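Local coordinates for protein PES4 (Saccharomyces cerevisiae, PDB 6EXX) that probably binds RNA, including poly(A), poly(U) and the 3' untranslated regions of mRNAs, and is represented here by its fourth RNA recognition motif, at residues L5-L10 with G47-R52; C14-L19 with F31-D36; Y21-E26 with T58-F63. All coordinates share one frame; numbering follows the deposited sequence. Where two conformers were deposited one is given.

Contact 1 of 3, residues L5-L10 with G47-R52; sequences LFLENL and GFIKFR
The F6 ring carries the CB of F48 over one of its faces, displaced toward the rim, in a CH-pi contact with CB 4.2 Å from the centroid of the F6 ring. The F48 ring lies alongside, extending the same way from the sheet. The two planes stand obliquely, at 48°. CG of F48 takes the crowded position between its backbone N and carbonyl carbon (chi1 62°), which carries the F48 ring onward while its CB stays over the F6 face. K50 N lies in the plane at the edge of the F48 ring. On the other side of the sheet, the F51 ring receives CB of L5 at its edge, with F51 CE2 4.0 Å from L5 CB, while CG2 of I49 sits over one of its faces. L7 joins this apolar layer through its methyl CD1, which meets CD1 of I49 at 4.1 Å.

The backbones explain this sorting. Strand 5-8 and strand 47-51 run antiparallel, with L5-I49 and L7-G47 as hydrogen-bonded pairs and F6-F48 as the non-hydrogen-bonded pair between them. L5 N donates to I49 O at 2.9 Å, and I49 N returns the bond to L5 O. L7 N likewise gives to G47 O at 2.9 Å, and G47 N answers to L7 O. L5 O also receives a CA-H...O contact from CA of F48, 3.2 Å away.

L5 and F51 also touch helix 54-64, whereas F6 and F48 occupy the opposite, partly exposed face. LFLENL and GFIKF match RNP2 and the end of RNP1, the motifs carried by the paired central strands of an RNA recognition motif. The position of F6 and F48 is consistent with the usual stacking of such aromatics on RNA bases.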
loop_
_atom_site.group_PDB
_atom_site.type_symbol
_atom_site.label_atom_id
_atom_site.label_comp_id
_atom_site.label_asym_id
_atom_site.label_seq_id
_atom_site.Cartn_x
_atom_site.Cartn_y
_atom_site.Cartn_z
ATOM N N LEU A 5 -5.127 -5.141 -1.237
ATOM C CA LEU A 5 -3.812 -5.287 -0.648
ATOM C C LEU A 5 -3.813 -4.537 0.667
ATOM O O LEU A 5 -3.924 -3.315 0.688
ATOM C CB LEU A 5 -2.782 -4.665 -1.581
ATOM C CG LEU A 5 -1.331 -4.679 -1.118
ATOM C CD1 LEU A 5 -0.883 -6.095 -0.833
ATOM C CD2 LEU A 5 -0.437 -4.025 -2.156
ATOM N N PHE A 6 -3.685 -5.260 1.772
ATOM C CA PHE A 6 -3.560 -4.647 3.086
ATOM C C PHE A 6 -2.098 -4.344 3.370
ATOM O O PHE A 6 -1.199 -5.116 3.021
ATOM C CB PHE A 6 -4.175 -5.539 4.166
ATOM C CG PHE A 6 -5.672 -5.527 4.143
ATOM C CD1 PHE A 6 -6.372 -6.353 3.284
ATOM C CD2 PHE A 6 -6.380 -4.659 4.950
ATOM C CE1 PHE A 6 -7.759 -6.334 3.255
ATOM C CE2 PHE A 6 -7.764 -4.634 4.923
ATOM C CZ PHE A 6 -8.445 -5.470 4.070
ATOM N N LEU A 7 -1.886 -3.180 3.968
ATOM C CA LEU A 7 -0.567 -2.622 4.193
ATOM C C LEU A 7 -0.411 -2.242 5.653
ATOM O O LEU A 7 -1.335 -1.699 6.258
ATOM C CB LEU A 7 -0.386 -1.357 3.351
ATOM C CG LEU A 7 -0.473 -1.535 1.842
ATOM C CD1 LEU A 7 -0.396 -0.195 1.147
ATOM C CD2 LEU A 7 0.609 -2.477 1.334
ATOM N N GLU A 8 0.767 -2.493 6.215
ATOM C CA GLU A 8 1.086 -2.011 7.543
ATOM C C GLU A 8 2.588 -1.767 7.651
ATOM O O GLU A 8 3.347 -2.013 6.718
ATOM C CB GLU A 8 0.586 -2.993 8.605
ATOM C CG GLU A 8 1.331 -4.297 8.617
ATOM C CD GLU A 8 0.884 -5.223 9.722
ATOM O OE1 GLU A 8 -0.328 -5.283 10.012
ATOM O OE2 GLU A 8 1.755 -5.892 10.304
ATOM N N ASN A 9 3.001 -1.269 8.808
ATOM C CA ASN A 9 4.384 -0.876 9.016
ATOM C C ASN A 9 4.784 0.200 8.007
ATOM O O ASN A 9 5.933 0.235 7.548
ATOM C CB ASN A 9 5.329 -2.082 8.957
ATOM C CG ASN A 9 6.541 -1.921 9.859
ATOM O OD1 ASN A 9 6.418 -1.442 10.993
ATOM N ND2 ASN A 9 7.711 -2.310 9.374
ATOM N N LEU A 10 3.847 1.096 7.687
ATOM C CA LEU A 10 4.109 2.200 6.778
ATOM C C LEU A 10 4.701 3.387 7.532
ATOM O O LEU A 10 4.088 3.946 8.443
ATOM C CB LEU A 10 2.834 2.659 6.085
ATOM C CG LEU A 10 2.050 1.588 5.332
ATOM C CD1 LEU A 10 0.853 2.211 4.664
ATOM C CD2 LEU A 10 2.939 0.840 4.342
ATOM N N GLY A 47 -3.317 0.480 6.366
ATOM C CA GLY A 47 -4.485 0.702 5.553
ATOM C C GLY A 47 -4.540 -0.316 4.445
ATOM O O GLY A 47 -4.096 -1.459 4.617
ATOM N N PHE A 48 -5.069 0.092 3.302
ATOM C CA PHE A 48 -5.192 -0.831 2.191
ATOM C C PHE A 48 -5.326 -0.091 0.881
ATOM O O PHE A 48 -5.631 1.106 0.846
ATOM C CB PHE A 48 -6.399 -1.760 2.382
ATOM C CG PHE A 48 -7.714 -1.036 2.441
ATOM C CD1 PHE A 48 -8.415 -0.730 1.280
ATOM C CD2 PHE A 48 -8.260 -0.667 3.656
ATOM C CE1 PHE A 48 -9.623 -0.059 1.339
ATOM C CE2 PHE A 48 -9.469 -0.001 3.721
ATOM C CZ PHE A 48 -10.151 0.299 2.563
ATOM N N ILE A 49 -5.086 -0.822 -0.200
ATOM C CA ILE A 49 -5.435 -0.362 -1.528
ATOM C C ILE A 49 -6.358 -1.411 -2.124
ATOM O O ILE A 49 -6.012 -2.598 -2.184
ATOM C CB ILE A 49 -4.215 -0.160 -2.451
ATOM C CG1 ILE A 49 -3.174 0.757 -1.790
ATOM C CG2 ILE A 49 -4.692 0.393 -3.784
ATOM C CD1 ILE A 49 -1.856 0.812 -2.554
ATOM N N LYS A 50 -7.533 -0.969 -2.562
ATOM C CA LYS A 50 -8.512 -1.849 -3.181
ATOM C C LYS A 50 -8.403 -1.667 -4.680
ATOM O O LYS A 50 -8.635 -0.572 -5.188
ATOM C CB LYS A 50 -9.930 -1.518 -2.726
ATOM C CG LYS A 50 -10.966 -2.511 -3.246
ATOM C CD LYS A 50 -12.404 -2.025 -3.123
ATOM C CE LYS A 50 -12.791 -1.658 -1.720
ATOM N NZ LYS A 50 -14.214 -1.227 -1.700
ATOM N N PHE A 51 -8.037 -2.744 -5.367
ATOM C CA PHE A 51 -7.845 -2.734 -6.811
ATOM C C PHE A 51 -9.021 -3.369 -7.546
ATOM O O PHE A 51 -9.763 -4.182 -6.991
ATOM C CB PHE A 51 -6.572 -3.495 -7.179
ATOM C CG PHE A 51 -5.318 -2.880 -6.632
ATOM C CD1 PHE A 51 -4.682 -1.856 -7.316
ATOM C CD2 PHE A 51 -4.767 -3.333 -5.447
ATOM C CE1 PHE A 51 -3.522 -1.306 -6.830
ATOM C CE2 PHE A 51 -3.607 -2.775 -4.962
ATOM C CZ PHE A 51 -2.991 -1.761 -5.649
ATOM N N ARG A 52 -9.167 -3.000 -8.813
ATOM C CA ARG A 52 -10.225 -3.532 -9.656
ATOM C C ARG A 52 -10.039 -5.002 -10.002
ATOM O O ARG A 52 -11.015 -5.690 -10.291
ATOM C CB ARG A 52 -10.307 -2.718 -10.942
ATOM C CG ARG A 52 -10.609 -1.262 -10.718
ATOM C CD ARG A 52 -10.294 -0.429 -11.951
ATOM N NE ARG A 52 -10.549 0.988 -11.715
ATOM C CZ ARG A 52 -11.728 1.578 -11.873
ATOM N NH1 ARG A 52 -12.784 0.882 -12.275
ATOM N NH2 ARG A 52 -11.850 2.872 -11.628
#

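Contact 2 of 3, residues C14-L19 with F31-D36; sequences CNKEFL and FKIQID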
loop_
_atom_site.group_PDB
_atom_site.type_symbol
_atom_site.label_atom_id
_atom_site.label_comp_id
_atom_site.label_asym_id
_atom_site.label_seq_id
_atom_site.Cartn_x
_atom_site.Cartn_y
_atom_site.Cartn_z
ATOM N N CYS A 14 5.794 6.906 3.594
ATOM C CA CYS A 14 5.086 5.957 2.742
ATOM C C CYS A 14 3.589 6.242 2.851
ATOM O O CYS A 14 2.799 5.453 3.401
ATOM C CB CYS A 14 5.393 4.521 3.145
ATOM S SG CYS A 14 4.859 3.314 1.914
ATOM N N ASN A 15 3.217 7.410 2.334
ATOM C CA ASN A 15 1.914 7.986 2.591
ATOM C C ASN A 15 0.959 7.843 1.407
ATOM O O ASN A 15 1.289 7.245 0.387
ATOM C CB ASN A 15 2.060 9.446 3.044
ATOM C CG ASN A 15 2.731 10.342 2.016
ATOM O OD1 ASN A 15 2.900 9.989 0.862
ATOM N ND2 ASN A 15 3.112 11.533 2.454
ATOM N N LYS A 16 -0.246 8.374 1.548
ATOM C CA LYS A 16 -1.256 8.209 0.513
ATOM C C LYS A 16 -0.783 8.791 -0.812
ATOM O O LYS A 16 -1.024 8.227 -1.879
ATOM C CB LYS A 16 -2.578 8.859 0.938
ATOM C CG LYS A 16 -3.687 8.737 -0.101
ATOM C CD LYS A 16 -4.989 9.363 0.363
ATOM C CE LYS A 16 -6.115 9.067 -0.619
ATOM N NZ LYS A 16 -7.366 9.824 -0.324
ATOM N N GLU A 17 -0.095 9.921 -0.746
ATOM C CA GLU A 17 0.390 10.584 -1.944
ATOM C C GLU A 17 1.423 9.724 -2.665
ATOM O O GLU A 17 1.437 9.646 -3.898
ATOM C CB GLU A 17 0.987 11.944 -1.580
ATOM C CG GLU A 17 -0.044 12.979 -1.146
ATOM C CD GLU A 17 -0.747 12.629 0.156
ATOM O OE1 GLU A 17 -0.078 12.196 1.122
ATOM O OE2 GLU A 17 -1.980 12.804 0.218
ATOM N N PHE A 18 2.289 9.083 -1.896
ATOM C CA PHE A 18 3.280 8.181 -2.462
ATOM C C PHE A 18 2.586 6.993 -3.135
ATOM O O PHE A 18 2.923 6.613 -4.251
ATOM C CB PHE A 18 4.210 7.703 -1.358
ATOM C CG PHE A 18 5.243 6.717 -1.808
ATOM C CD1 PHE A 18 6.168 7.050 -2.785
ATOM C CD2 PHE A 18 5.305 5.462 -1.235
ATOM C CE1 PHE A 18 7.121 6.138 -3.180
ATOM C CE2 PHE A 18 6.268 4.554 -1.620
ATOM C CZ PHE A 18 7.169 4.890 -2.589
ATOM N N LEU A 19 1.612 6.394 -2.453
ATOM C CA LEU A 19 0.897 5.245 -2.999
ATOM C C LEU A 19 0.127 5.616 -4.265
ATOM O O LEU A 19 0.096 4.859 -5.232
ATOM C CB LEU A 19 -0.043 4.647 -1.958
ATOM C CG LEU A 19 0.639 4.096 -0.703
ATOM C CD1 LEU A 19 -0.405 3.647 0.276
ATOM C CD2 LEU A 19 1.621 2.964 -1.009
ATOM N N PHE A 31 -9.665 1.336 -6.910
ATOM C CA PHE A 31 -10.954 1.775 -6.402
ATOM C C PHE A 31 -10.756 2.705 -5.205
ATOM O O PHE A 31 -11.490 3.680 -5.054
ATOM C CB PHE A 31 -11.818 0.584 -5.982
ATOM C CG PHE A 31 -12.520 -0.116 -7.116
ATOM C CD1 PHE A 31 -13.111 0.591 -8.147
ATOM C CD2 PHE A 31 -12.639 -1.498 -7.115
ATOM C CE1 PHE A 31 -13.777 -0.066 -9.166
ATOM C CE2 PHE A 31 -13.307 -2.154 -8.132
ATOM C CZ PHE A 31 -13.865 -1.439 -9.156
ATOM N N LYS A 32 -9.781 2.402 -4.347
ATOM C CA LYS A 32 -9.585 3.186 -3.132
ATOM C C LYS A 32 -8.176 3.002 -2.593
ATOM O O LYS A 32 -7.691 1.886 -2.523
ATOM C CB LYS A 32 -10.590 2.745 -2.058
ATOM C CG LYS A 32 -10.581 3.600 -0.793
ATOM C CD LYS A 32 -11.343 4.902 -1.003
ATOM C CE LYS A 32 -11.469 5.699 0.286
ATOM N NZ LYS A 32 -10.181 6.331 0.681
ATOM N N ILE A 33 -7.547 4.102 -2.192
ATOM C CA ILE A 33 -6.344 4.065 -1.368
ATOM C C ILE A 33 -6.752 4.632 -0.028
ATOM O O ILE A 33 -7.266 5.743 0.030
ATOM C CB ILE A 33 -5.206 4.916 -1.950
ATOM C CG1 ILE A 33 -4.812 4.370 -3.316
ATOM C CG2 ILE A 33 -4.011 4.933 -0.995
ATOM C CD1 ILE A 33 -3.782 5.216 -4.054
ATOM N N GLN A 34 -6.548 3.884 1.045
ATOM C CA GLN A 34 -7.016 4.308 2.353
ATOM C C GLN A 34 -5.996 3.980 3.428
ATOM O O GLN A 34 -5.770 2.817 3.733
ATOM C CB GLN A 34 -8.332 3.604 2.670
ATOM C CG GLN A 34 -8.907 3.939 4.039
ATOM C CD GLN A 34 -10.391 3.669 4.116
ATOM O OE1 GLN A 34 -11.146 4.060 3.230
ATOM N NE2 GLN A 34 -10.815 2.987 5.168
ATOM N N ILE A 35 -5.363 5.000 3.989
ATOM C CA ILE A 35 -4.480 4.806 5.136
ATOM C C ILE A 35 -5.206 5.319 6.360
ATOM O O ILE A 35 -5.233 6.520 6.610
ATOM C CB ILE A 35 -3.135 5.541 4.987
ATOM C CG1 ILE A 35 -2.331 4.941 3.833
ATOM C CG2 ILE A 35 -2.336 5.453 6.292
ATOM C CD1 ILE A 35 -1.039 5.681 3.544
ATOM N N ASP A 36 -5.782 4.391 7.120
ATOM C CA ASP A 36 -6.760 4.696 8.156
ATOM C C ASP A 36 -6.359 4.259 9.555
ATOM O O ASP A 36 -7.162 4.366 10.476
ATOM C CB ASP A 36 -8.117 4.050 7.793
ATOM C CG ASP A 36 -8.022 2.535 7.578
ATOM O OD1 ASP A 36 -6.952 1.950 7.826
ATOM O OD2 ASP A 36 -9.038 1.919 7.176
#
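K16 and L19 of helix 16-25 pack on I33 and I35 of strand 32-39, an apolar helix-on-sheet contact in the split β-α-β unit that opens the RRM fold. The helix follows strand 3-10, and strand 32-39 lies at one border of the sheet. I33 fills the middle. Its CG2 meets CG of K16 at 3.9 Å and also touches CD1 of L19. CD1 of I33 rests against the L19 backbone, 3.9 Å from L19 C. Replacing I33 by alanine would probably open a gap between helix and strand, leaving CD1 of L19 and the aliphatic part of K16 without these partners. In the conformer described, CD1 of I35 lies against the N15-K16 backbone and 3.9 Å from CD1 of L19. The first turn of the helix is capped by N15, whose OD1 accepts a 3.0 Å bond from F18 N.

Toward its lysine side the contact becomes more polar. K16 is extended throughout, its CG anti to the backbone N (chi1 180°), and its chain crosses over I33 to bring CE to 3.6 Å from I33 O. That carbonyl is bonded instead by K32, whose NZ sits above its plane, 3.0 Å from I33 O. This brings the like charges of K16 NZ and K32 NZ to 4.6 Å from each other.

Contact 3 of 3, residues Y21-E26 with T58-F63; sequences YLCHQE and TRIFNF
R59 grips E26 side-on with two nitrogens, each directed at a different acceptor. NE of R59 forms a salt bridge to OE1 of E26 at 2.8 Å, and NH2 of R59 donates to the backbone O of E26 at 2.9 Å. Both acceptors lie close to the guanidinium plane, at its edge. The carboxylate is turned 57° from that plane, and NE reaches OE1 from above the carboxylate plane. Bends in both chains allow this. E26 turns at chi2 (-71°), which swings its CD round, and R59 bends at chi2 and chi3. E26 directly follows the last turn of helix 16-25, where its own N makes weak bonds to L22 O and C23 O. The positive guanidinium at this helix end would suit the partial negative charge expected there, and the paired bonds are likely to restrict rotation of the R59 head group.

Beneath the ion pair the contact becomes apolar. CG of E26 passes CD1 of I60 at 4.2 Å, the two side chains sliding by in opposite directions. The same CD1 of I60 also rests on the L22 backbone, 3.9 Å from L22 O, and CG1 of I60 meets SG of C23 at 4.2 Å. Farther along, L22 crosses F63 at about a right angle. CD2 of L22 sits over one face of the F63 ring, tightly packed at 3.4 Å from CE1 of F63. F63 also makes a cation-pi contact with R67.

Helix 21-25 and helix 58-63 cross at 125°, their axes 10.4 Å apart at closest approach. They are parts of helices 16-25 and 54-64, the two helices packed on one face of the RRM sheet. I60 and C23 face inward, where F51 of strand 44-51 meets both.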
loop_
_atom_site.group_PDB
_atom_site.type_symbol
_atom_site.label_atom_id
_atom_site.label_comp_id
_atom_site.label_asym_id
_atom_site.label_seq_id
_atom_site.Cartn_x
_atom_site.Cartn_y
_atom_site.Cartn_z
ATOM N N TYR A 21 0.955 7.993 -6.330
ATOM C CA TYR A 21 1.988 8.144 -7.340
ATOM C C TYR A 21 2.396 6.795 -7.929
ATOM O O TYR A 21 2.512 6.661 -9.147
ATOM C CB TYR A 21 3.184 8.859 -6.720
ATOM C CG TYR A 21 4.418 8.866 -7.579
ATOM C CD1 TYR A 21 4.594 9.820 -8.574
ATOM C CD2 TYR A 21 5.416 7.919 -7.398
ATOM C CE1 TYR A 21 5.730 9.834 -9.354
ATOM C CE2 TYR A 21 6.553 7.923 -8.177
ATOM C CZ TYR A 21 6.702 8.886 -9.151
ATOM O OH TYR A 21 7.826 8.900 -9.938
ATOM N N LEU A 22 2.597 5.793 -7.079
ATOM C CA LEU A 22 2.975 4.472 -7.575
ATOM C C LEU A 22 1.921 3.927 -8.527
ATOM O O LEU A 22 2.243 3.372 -9.576
ATOM C CB LEU A 22 3.171 3.497 -6.423
ATOM C CG LEU A 22 4.333 3.779 -5.474
ATOM C CD1 LEU A 22 4.387 2.736 -4.372
ATOM C CD2 LEU A 22 5.671 3.868 -6.201
ATOM N N CYS A 23 0.654 4.091 -8.164
ATOM C CA CYS A 23 -0.419 3.622 -9.024
ATOM C C CYS A 23 -0.418 4.392 -10.349
ATOM O O CYS A 23 -0.521 3.791 -11.417
ATOM C CB CYS A 23 -1.766 3.749 -8.310
ATOM S SG CYS A 23 -1.986 2.580 -6.951
ATOM N N HIS A 24 -0.279 5.714 -10.287
ATOM C CA HIS A 24 -0.216 6.522 -11.502
ATOM C C HIS A 24 0.939 6.083 -12.399
ATOM O O HIS A 24 0.801 6.017 -13.620
ATOM C CB HIS A 24 -0.056 8.009 -11.159
ATOM C CG HIS A 24 -1.323 8.688 -10.748
ATOM N ND1 HIS A 24 -1.335 9.807 -9.939
ATOM C CD2 HIS A 24 -2.617 8.428 -11.046
ATOM C CE1 HIS A 24 -2.582 10.194 -9.747
ATOM N NE2 HIS A 24 -3.380 9.373 -10.404
ATOM N N GLN A 25 2.085 5.784 -11.798
ATOM C CA GLN A 25 3.261 5.405 -12.576
ATOM C C GLN A 25 3.050 4.091 -13.327
ATOM O O GLN A 25 3.687 3.850 -14.348
ATOM C CB GLN A 25 4.501 5.335 -11.682
ATOM C CG GLN A 25 4.997 6.703 -11.220
ATOM C CD GLN A 25 5.414 7.572 -12.377
ATOM O OE1 GLN A 25 4.834 8.631 -12.629
ATOM N NE2 GLN A 25 6.419 7.120 -13.103
ATOM N N GLU A 26 2.143 3.257 -12.820
ATOM C CA GLU A 26 1.804 1.972 -13.426
ATOM C C GLU A 26 0.531 2.031 -14.274
ATOM O O GLU A 26 0.071 1.005 -14.765
ATOM C CB GLU A 26 1.642 0.916 -12.334
ATOM C CG GLU A 26 2.947 0.390 -11.789
ATOM C CD GLU A 26 3.689 -0.498 -12.787
ATOM O OE1 GLU A 26 3.060 -0.992 -13.753
ATOM O OE2 GLU A 26 4.915 -0.693 -12.622
ATOM N N THR A 58 -1.210 -7.013 -8.406
ATOM C CA THR A 58 0.070 -7.695 -8.539
ATOM C C THR A 58 1.222 -6.711 -8.706
ATOM O O THR A 58 2.266 -6.855 -8.072
ATOM C CB THR A 58 0.012 -8.641 -9.760
ATOM O OG1 THR A 58 -0.847 -9.743 -9.467
ATOM C CG2 THR A 58 1.380 -9.172 -10.142
ATOM N N ARG A 59 1.051 -5.741 -9.596
ATOM C CA ARG A 59 2.156 -4.851 -9.897
ATOM C C ARG A 59 2.546 -4.002 -8.690
ATOM O O ARG A 59 3.735 -3.790 -8.420
ATOM C CB ARG A 59 1.832 -3.980 -11.113
ATOM C CG ARG A 59 1.443 -4.801 -12.338
ATOM C CD ARG A 59 1.882 -4.191 -13.662
ATOM N NE ARG A 59 1.147 -2.976 -14.004
ATOM C CZ ARG A 59 -0.089 -2.947 -14.497
ATOM N NH1 ARG A 59 -0.777 -4.065 -14.694
ATOM N NH2 ARG A 59 -0.644 -1.778 -14.790
ATOM N N ILE A 60 1.557 -3.531 -7.942
ATOM C CA ILE A 60 1.832 -2.721 -6.766
ATOM C C ILE A 60 2.340 -3.585 -5.599
ATOM O O ILE A 60 3.264 -3.190 -4.885
ATOM C CB ILE A 60 0.592 -1.882 -6.383
ATOM C CG1 ILE A 60 0.181 -0.964 -7.544
ATOM C CG2 ILE A 60 0.847 -1.092 -5.117
ATOM C CD1 ILE A 60 1.267 -0.026 -8.016
ATOM N N PHE A 61 1.775 -4.774 -5.422
ATOM C CA PHE A 61 2.299 -5.718 -4.452
ATOM C C PHE A 61 3.782 -5.976 -4.688
ATOM O O PHE A 61 4.592 -5.969 -3.763
ATOM C CB PHE A 61 1.544 -7.040 -4.516
ATOM C CG PHE A 61 2.133 -8.098 -3.645
ATOM C CD1 PHE A 61 1.804 -8.178 -2.310
ATOM C CD2 PHE A 61 3.043 -9.003 -4.148
ATOM C CE1 PHE A 61 2.354 -9.147 -1.499
ATOM C CE2 PHE A 61 3.594 -9.968 -3.334
ATOM C CZ PHE A 61 3.243 -10.042 -2.014
ATOM N N ASN A 62 4.154 -6.220 -5.935
ATOM C CA ASN A 62 5.542 -6.528 -6.234
ATOM C C ASN A 62 6.463 -5.389 -5.814
ATOM O O ASN A 62 7.552 -5.628 -5.297
ATOM C CB ASN A 62 5.724 -6.827 -7.727
ATOM C CG ASN A 62 5.189 -8.177 -8.136
ATOM O OD1 ASN A 62 5.018 -9.073 -7.315
ATOM N ND2 ASN A 62 4.969 -8.344 -9.428
ATOM N N PHE A 63 6.031 -4.158 -6.054
ATOM C CA PHE A 63 6.831 -2.996 -5.713
ATOM C C PHE A 63 6.964 -2.801 -4.199
ATOM O O PHE A 63 8.030 -2.448 -3.696
ATOM C CB PHE A 63 6.217 -1.747 -6.354
ATOM C CG PHE A 63 7.057 -0.514 -6.194
ATOM C CD1 PHE A 63 6.941 0.271 -5.062
ATOM C CD2 PHE A 63 7.957 -0.135 -7.171
ATOM C CE1 PHE A 63 7.714 1.411 -4.902
ATOM C CE2 PHE A 63 8.724 1.011 -7.016
ATOM C CZ PHE A 63 8.597 1.771 -5.877
#

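How the contacts relate
All three contacts belong to one RRM domain. Contact 1 joins the central strands 3-10 and 44-51; contact 2 sets helix 16-25 on the border strand 32-39; contact 3 pairs that helix with helix 54-64. Centre to centre, contacts 1 and 2 are about 8 Å apart, and contact 3 lies about 12 Å from each. Along the chain, 5-10, 14-19, 21-26, 31-36, 47-52 and 58-63 follow in turn, so the segments of contact 3 alternate with those of both others. F48 N and K50 N of contact 1 probably bond to Q34 O and K32 O of contact 2. The helices back one sheet face, leaving the other for probable RNA binding.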